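Local coordinates for inositol-1-monophosphatase (Nostoc sp., PDB 5ZHH), which probably hydrolyses inositol monophosphates to free inositol and inorganic phosphate, as an enzyme of the inositol monophosphatase family, at residues A[247-250]-A[251-254]; A[85-88]-A[89-92]; A[60-63]-A[64-67]. All coordinates share one frame; numbering follows the deposited sequence.

Interaction 1: A[247-250]-A[251-254]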
loop_
_atom_site.group_PDB
_atom_site.type_symbol
_atom_site.label_atom_id
_atom_site.label_comp_id
_atom_site.label_asym_id
_atom_site.label_seq_id
_atom_site.Cartn_x
_atom_site.Cartn_y
_atom_site.Cartn_z
ATOM N N ALA A 247 28.965 11.472 -2.246
ATOM C CA ALA A 247 27.712 11.848 -2.899
ATOM C C ALA A 247 26.845 12.633 -1.926
ATOM O O ALA A 247 26.452 12.104 -0.882
ATOM C CB ALA A 247 26.972 10.602 -3.395
ATOM N N THR A 248 26.551 13.895 -2.252
ATOM C CA THR A 248 25.885 14.783 -1.304
ATOM C C THR A 248 24.839 15.631 -2.007
ATOM O O THR A 248 24.701 15.608 -3.236
ATOM C CB THR A 248 26.876 15.716 -0.596
ATOM O OG1 THR A 248 27.303 16.729 -1.514
ATOM C CG2 THR A 248 28.092 14.949 -0.067
ATOM N N ASN A 249 24.131 16.429 -1.202
ATOM C CA ASN A 249 23.195 17.424 -1.712
ATOM C C ASN A 249 23.887 18.586 -2.410
ATOM O O ASN A 249 23.189 19.449 -2.946
ATOM C CB ASN A 249 22.307 17.970 -0.582
ATOM C CG ASN A 249 23.092 18.723 0.500
ATOM O OD1 ASN A 249 24.290 18.982 0.368
ATOM N ND2 ASN A 249 22.397 19.084 1.582
ATOM N N GLY A 250 25.217 18.649 -2.413
ATOM C CA GLY A 250 25.889 19.746 -3.083
ATOM C C GLY A 250 26.257 20.886 -2.154
ATOM O O GLY A 250 27.278 21.550 -2.358
ATOM N N SER A 251 25.401 21.163 -1.167
ATOM C CA SER A 251 25.662 22.259 -0.236
ATOM C C SER A 251 26.655 21.883 0.860
ATOM O O SER A 251 27.433 22.741 1.291
ATOM C CB SER A 251 24.349 22.754 0.373
ATOM O OG SER A 251 23.428 23.093 -0.653
ATOM N N ILE A 252 26.662 20.632 1.330
ATOM C CA ILE A 252 27.663 20.213 2.314
ATOM C C ILE A 252 28.841 19.504 1.654
ATOM O O ILE A 252 29.692 18.951 2.353
ATOM C CB ILE A 252 27.074 19.329 3.433
ATOM C CG1 ILE A 252 26.484 18.034 2.862
ATOM C CG2 ILE A 252 26.076 20.100 4.291
ATOM C CD1 ILE A 252 26.318 16.949 3.918
ATOM N N HIS A 253 28.903 19.492 0.322
ATOM C CA HIS A 253 29.905 18.677 -0.358
ATOM C C HIS A 253 31.319 19.072 0.055
ATOM O O HIS A 253 32.140 18.213 0.394
ATOM C CB HIS A 253 29.750 18.795 -1.874
ATOM C CG HIS A 253 30.320 17.628 -2.612
ATOM N ND1 HIS A 253 29.585 16.493 -2.886
ATOM C CD2 HIS A 253 31.573 17.387 -3.070
ATOM C CE1 HIS A 253 30.352 15.618 -3.514
ATOM N NE2 HIS A 253 31.564 16.131 -3.631
ATOM N N ASP A 254 31.623 20.373 0.030
ATOM C CA ASP A 254 32.967 20.815 0.386
ATOM C C ASP A 254 33.270 20.544 1.851
ATOM O O ASP A 254 34.414 20.228 2.203
ATOM C CB ASP A 254 33.139 22.303 0.065
ATOM C CG ASP A 254 32.123 23.182 0.782
ATOM O OD1 ASP A 254 31.034 22.675 1.139
ATOM O OD2 ASP A 254 32.411 24.387 0.979
HETATM O O HOH W 1 21.612 21.534 -1.645
HETATM O O HOH W 2 29.623 22.268 -1.332
#
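An ST turn at the end of strand 245-248 leads into helix 253-261, and its threonine hydroxyl, T248 OG1, also reaches H253 across the bend. Within the turn the backbone N of G250 donates to T248 OG1 at 3.0 Å. The same oxygen lies 2.7 Å from H253 ND1, at the edge of the imidazole and in its plane, a hydrogen bond in which either partner could be the donor. The two side chains meet at about a right angle. With CG anti to the backbone N (chi1 -157°), H253 turns its ring back towards the strand; its far nitrogen, NE2, is hydrogen-bonded to T231 OG1, so both ring nitrogens are engaged and the ring is held against rotation.

N249 works on the neighbouring backbone. Its OD1 takes a nearly straight bond from I252 N (3.0 Å, 167°), with the donor in the carbonyl plane, and a weak, bent one from S251 N at 2.9 Å. The amide is fixed at its other end, where ND2 bonds S146 OG and T148 O; an asparagine, acceptor and donor in one flat group, suits this place well. I252 supplies the apolar part, laying CG1 4.2 Å from T248 CB. G250 has a positive phi (96°), at which a side chain would press on the preceding carbonyl, and glycine avoids this.

Two waters complete the bend. One joins N249 O to S251 OG. The other lies 2.7 Å from G250 O, to which it can donate, and accepts from D254 N at 3.1 Å, occupying a backbone N-H of the first helical turn. I252, at the N-cap position, has no polar side chain to offer that turn. This is a strand-to-helix connection built on an ST turn, with asparagine and water binding the backbone polar groups.

Interaction 2: A[85-88]-A[89-92]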
loop_
_atom_site.group_PDB
_atom_site.type_symbol
_atom_site.label_atom_id
_atom_site.label_comp_id
_atom_site.label_asym_id
_atom_site.label_seq_id
_atom_site.Cartn_x
_atom_site.Cartn_y
_atom_site.Cartn_z
ATOM N N ALA A 85 24.920 -1.178 -16.271
ATOM C CA ALA A 85 25.484 -1.635 -15.004
ATOM C C ALA A 85 24.318 -2.085 -14.132
ATOM O O ALA A 85 23.539 -1.251 -13.651
ATOM C CB ALA A 85 26.303 -0.533 -14.334
ATOM N N ILE A 86 24.198 -3.401 -13.945
ATOM C CA ILE A 86 23.012 -4.038 -13.373
ATOM C C ILE A 86 23.366 -4.644 -12.021
ATOM O O ILE A 86 24.290 -5.460 -11.931
ATOM C CB ILE A 86 22.478 -5.144 -14.298
ATOM C CG1 ILE A 86 22.046 -4.582 -15.646
ATOM C CG2 ILE A 86 21.333 -5.879 -13.631
ATOM C CD1 ILE A 86 21.289 -3.322 -15.545
ATOM N N ASP A 87 22.611 -4.286 -10.980
ATOM C CA ASP A 87 22.603 -5.089 -9.760
ATOM C C ASP A 87 21.217 -5.689 -9.584
ATOM O O ASP A 87 20.269 -4.959 -9.245
ATOM C CB ASP A 87 22.992 -4.285 -8.518
ATOM C CG ASP A 87 23.358 -5.186 -7.333
ATOM O OD1 ASP A 87 22.943 -6.367 -7.319
ATOM O OD2 ASP A 87 24.059 -4.725 -6.413
ATOM N N PRO A 88 21.042 -6.997 -9.799
ATOM C CA PRO A 88 19.704 -7.588 -9.663
ATOM C C PRO A 88 19.214 -7.638 -8.228
ATOM O O PRO A 88 18.017 -7.854 -8.007
ATOM C CB PRO A 88 19.882 -9.001 -10.233
ATOM C CG PRO A 88 21.343 -9.302 -10.013
ATOM C CD PRO A 88 22.059 -7.987 -10.197
ATOM N N LEU A 89 20.106 -7.470 -7.249
ATOM C CA LEU A 89 19.713 -7.498 -5.840
ATOM C C LEU A 89 20.840 -6.827 -5.047
ATOM O O LEU A 89 21.779 -7.490 -4.607
ATOM C CB LEU A 89 19.443 -8.913 -5.363
ATOM C CG LEU A 89 19.089 -9.185 -3.900
ATOM C CD1 LEU A 89 18.138 -8.150 -3.357
ATOM C CD2 LEU A 89 18.483 -10.586 -3.771
ATOM N N ASP A 90 20.733 -5.511 -4.885
ATOM C CA ASP A 90 21.647 -4.786 -4.010
ATOM C C ASP A 90 21.133 -4.893 -2.582
ATOM O O ASP A 90 19.935 -4.725 -2.338
ATOM C CB ASP A 90 21.757 -3.319 -4.423
ATOM C CG ASP A 90 22.782 -2.562 -3.600
ATOM O OD1 ASP A 90 23.881 -3.114 -3.357
ATOM O OD2 ASP A 90 22.474 -1.431 -3.166
ATOM N N GLY A 91 22.024 -5.204 -1.647
ATOM C CA GLY A 91 21.618 -5.431 -0.274
ATOM C C GLY A 91 21.386 -6.904 0.004
ATOM O O GLY A 91 20.378 -7.275 0.608
ATOM N N THR A 92 22.312 -7.758 -0.438
ATOM C CA THR A 92 22.092 -9.199 -0.342
ATOM C C THR A 92 22.058 -9.668 1.108
ATOM O O THR A 92 21.253 -10.535 1.456
ATOM C CB THR A 92 23.156 -9.958 -1.135
ATOM O OG1 THR A 92 24.459 -9.514 -0.745
ATOM C CG2 THR A 92 22.971 -9.726 -2.628
HETATM O O HOH W 3 24.817 -7.315 -4.835
#
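At P88 and L89 the chain turns a corner out of the strand that carries D87, which brings L89 N beside the D87 side chain. D87 holds CG anti to its own nitrogen (chi1 -164°), which swings the carboxylate forward over the bend. L89 N donates to D87 OD1 at 3.0 Å, approaching from above the carboxylate plane, 42° out of it. P88 has no N-H to offer and a restricted phi, which suits a corner; its carbonyl oxygen accepts from S50 OG, and its ring rests on D47 and E51 of helix 44-61.

The other oxygen, D87 OD2, faces D90. It lies 3.4 Å from D90 CB and 3.5 Å from D90 OD1, two acceptors side by side with no hydrogen bond between them. The side chains cross at about a right angle, and their carboxylate planes stand 54° apart. A water spans the bend, 3.1 Å from both D87 OD2 and L89 O, and can donate to either, though more acceptors surround it than it has protons. D90 OD2 is held by S190 OG and the backbone N of A192, so the carboxylate is fixed with its other oxygen directed to D87. L89 sends its side chain away from this polar cluster, towards D47 and F102.

D215 OD1 also lies close to both D87 OD2 and D90 OD1, so three carboxylates converge in a buried place. Such a group of acceptors would probably be costly without a cation, and in relatives the aspartates of the DPLDGT signature bind magnesium. The chemistry is therefore consistent with a metal site, in which L89 N and the S190 and A192 groups would set the direction of the ligand oxygens.

Interaction 3: A[60-63]-A[64-67]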
loop_
_atom_site.group_PDB
_atom_site.type_symbol
_atom_site.label_atom_id
_atom_site.label_comp_id
_atom_site.label_asym_id
_atom_site.label_seq_id
_atom_site.Cartn_x
_atom_site.Cartn_y
_atom_site.Cartn_z
ATOM N N ARG A 60 16.496 -7.797 -25.184
ATOM C CA ARG A 60 15.454 -7.852 -26.211
ATOM C C ARG A 60 15.175 -6.473 -26.798
ATOM O O ARG A 60 14.946 -6.341 -28.006
ATOM C CB ARG A 60 14.170 -8.463 -25.638
ATOM C CG ARG A 60 12.968 -8.388 -26.582
ATOM C CD ARG A 60 11.825 -9.287 -26.130
ATOM N NE ARG A 60 11.695 -9.338 -24.678
ATOM C CZ ARG A 60 11.059 -8.425 -23.957
ATOM N NH1 ARG A 60 10.494 -7.386 -24.557
ATOM N NH2 ARG A 60 10.990 -8.550 -22.637
ATOM N N HIS A 61 15.179 -5.434 -25.961
ATOM C CA HIS A 61 14.936 -4.089 -26.467
ATOM C C HIS A 61 16.192 -3.467 -27.065
ATOM O O HIS A 61 16.098 -2.734 -28.058
ATOM C CB HIS A 61 14.385 -3.197 -25.356
ATOM C CG HIS A 61 12.973 -3.516 -24.969
ATOM N ND1 HIS A 61 11.886 -2.952 -25.603
ATOM C CD2 HIS A 61 12.469 -4.332 -24.013
ATOM C CE1 HIS A 61 10.773 -3.411 -25.056
ATOM N NE2 HIS A 61 11.099 -4.251 -24.091
ATOM N N PHE A 62 17.365 -3.756 -26.500
ATOM C CA PHE A 62 18.626 -3.147 -26.928
ATOM C C PHE A 62 19.657 -4.242 -27.191
ATOM O O PHE A 62 20.650 -4.374 -26.465
ATOM C CB PHE A 62 19.128 -2.157 -25.876
ATOM C CG PHE A 62 18.078 -1.171 -25.412
ATOM C CD1 PHE A 62 17.537 -0.245 -26.291
ATOM C CD2 PHE A 62 17.638 -1.173 -24.098
ATOM C CE1 PHE A 62 16.575 0.660 -25.867
ATOM C CE2 PHE A 62 16.680 -0.269 -23.669
ATOM C CZ PHE A 62 16.147 0.644 -24.552
ATOM N N PRO A 63 19.484 -5.008 -28.270
ATOM C CA PRO A 63 20.398 -6.141 -28.521
ATOM C C PRO A 63 21.846 -5.743 -28.748
ATOM O O PRO A 63 22.732 -6.581 -28.546
ATOM C CB PRO A 63 19.804 -6.812 -29.767
ATOM C CG PRO A 63 18.900 -5.802 -30.382
ATOM C CD PRO A 63 18.441 -4.877 -29.304
ATOM N N GLN A 64 22.118 -4.506 -29.162
ATOM C CA GLN A 64 23.480 -4.063 -29.443
ATOM C C GLN A 64 24.181 -3.455 -28.234
ATOM O O GLN A 64 25.367 -3.119 -28.330
ATOM C CB GLN A 64 23.492 -3.070 -30.612
ATOM C CG GLN A 64 23.531 -3.728 -31.998
ATOM C CD GLN A 64 22.416 -4.731 -32.215
ATOM O OE1 GLN A 64 21.241 -4.371 -32.232
ATOM N NE2 GLN A 64 22.782 -5.998 -32.377
ATOM N N HIS A 65 23.490 -3.289 -27.111
ATOM C CA HIS A 65 24.126 -2.726 -25.931
ATOM C C HIS A 65 24.921 -3.799 -25.187
ATOM O O HIS A 65 24.656 -4.997 -25.306
ATOM C CB HIS A 65 23.084 -2.117 -24.990
ATOM C CG HIS A 65 22.381 -0.918 -25.547
ATOM N ND1 HIS A 65 21.594 -0.093 -24.772
ATOM C CD2 HIS A 65 22.346 -0.403 -26.799
ATOM C CE1 HIS A 65 21.107 0.880 -25.521
ATOM N NE2 HIS A 65 21.547 0.714 -26.757
ATOM N N SER A 66 25.888 -3.352 -24.390
ATOM C CA SER A 66 26.681 -4.248 -23.559
ATOM C C SER A 66 26.186 -4.191 -22.118
ATOM O O SER A 66 25.576 -3.209 -21.686
ATOM C CB SER A 66 28.169 -3.879 -23.612
ATOM O OG SER A 66 28.745 -4.229 -24.861
ATOM N N ILE A 67 26.445 -5.272 -21.380
ATOM C CA ILE A 67 25.980 -5.433 -20.005
ATOM C C ILE A 67 27.163 -5.647 -19.070
ATOM O O ILE A 67 28.094 -6.392 -19.397
ATOM C CB ILE A 67 25.003 -6.619 -19.879
ATOM C CG1 ILE A 67 23.851 -6.493 -20.880
ATOM C CG2 ILE A 67 24.475 -6.714 -18.448
ATOM C CD1 ILE A 67 23.031 -5.253 -20.708
HETATM O O HOH W 4 22.352 -6.192 -24.820
#
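F62 and H65 both turn CG anti to their own carbonyl carbon (chi1 -49° and -66°), and this sets their side chains beside each other across a type I turn. F62 CB lies over the face of the imidazole, 3.5 Å from the H65 ring centroid, a CH-pi contact. The two rings are nearly parallel (7°) but slid apart, with centroids 4.8 Å apart, and barely overlap. In the backbone of the turn, H65 N donates to F62 O at 3.1 Å, a fairly straight bond whose donor stands well above the carbonyl plane, and a water bridges F62 O and H65 O.

P63 suits the second position of the turn because its ring fixes phi near the value needed. At the third position, Q64 bends at chi2 and folds its amide back, so that OE1 comes 3.3 Å from P63 CG.

H65 ND1 accepts from W84 NE1, and its ring stacks on Y82, while F62 meets F7 edge-to-face. Next to the turn, R60 and H61 bind D9 of the second subunit. An alanine in place of H65 would probably leave W84 NE1 without its acceptor and F62 CB without the ring it covers. Because ND1 accepts from the indole N-H, the ring proton probably sits on NE2, in the neutral form, and the histidine acts as both aromatic surface and hydrogen-bond acceptor.

How the interactions relate
From the N terminus, interaction 3 comes first, closing the turn that takes helix 44-61 into strand 66-69. Interaction 2 follows at the corner of strand 82-90, which neighbours strand 66-69 in the same sheet, and leads towards helix 92-97. Interaction 1 comes last, joining strand 245-248 of the separate five-stranded sheet to helix 253-261. The three lie in series, with none nested or crossing. Interactions 2 and 3 touch directly, I86 CG1 lying 4.3 Å from I67 CG2 between adjacent strands. Interaction 1 lies across the chain's centre from both, its centre about 25 Å from that of interaction 2 and 34 Å from that of interaction 3.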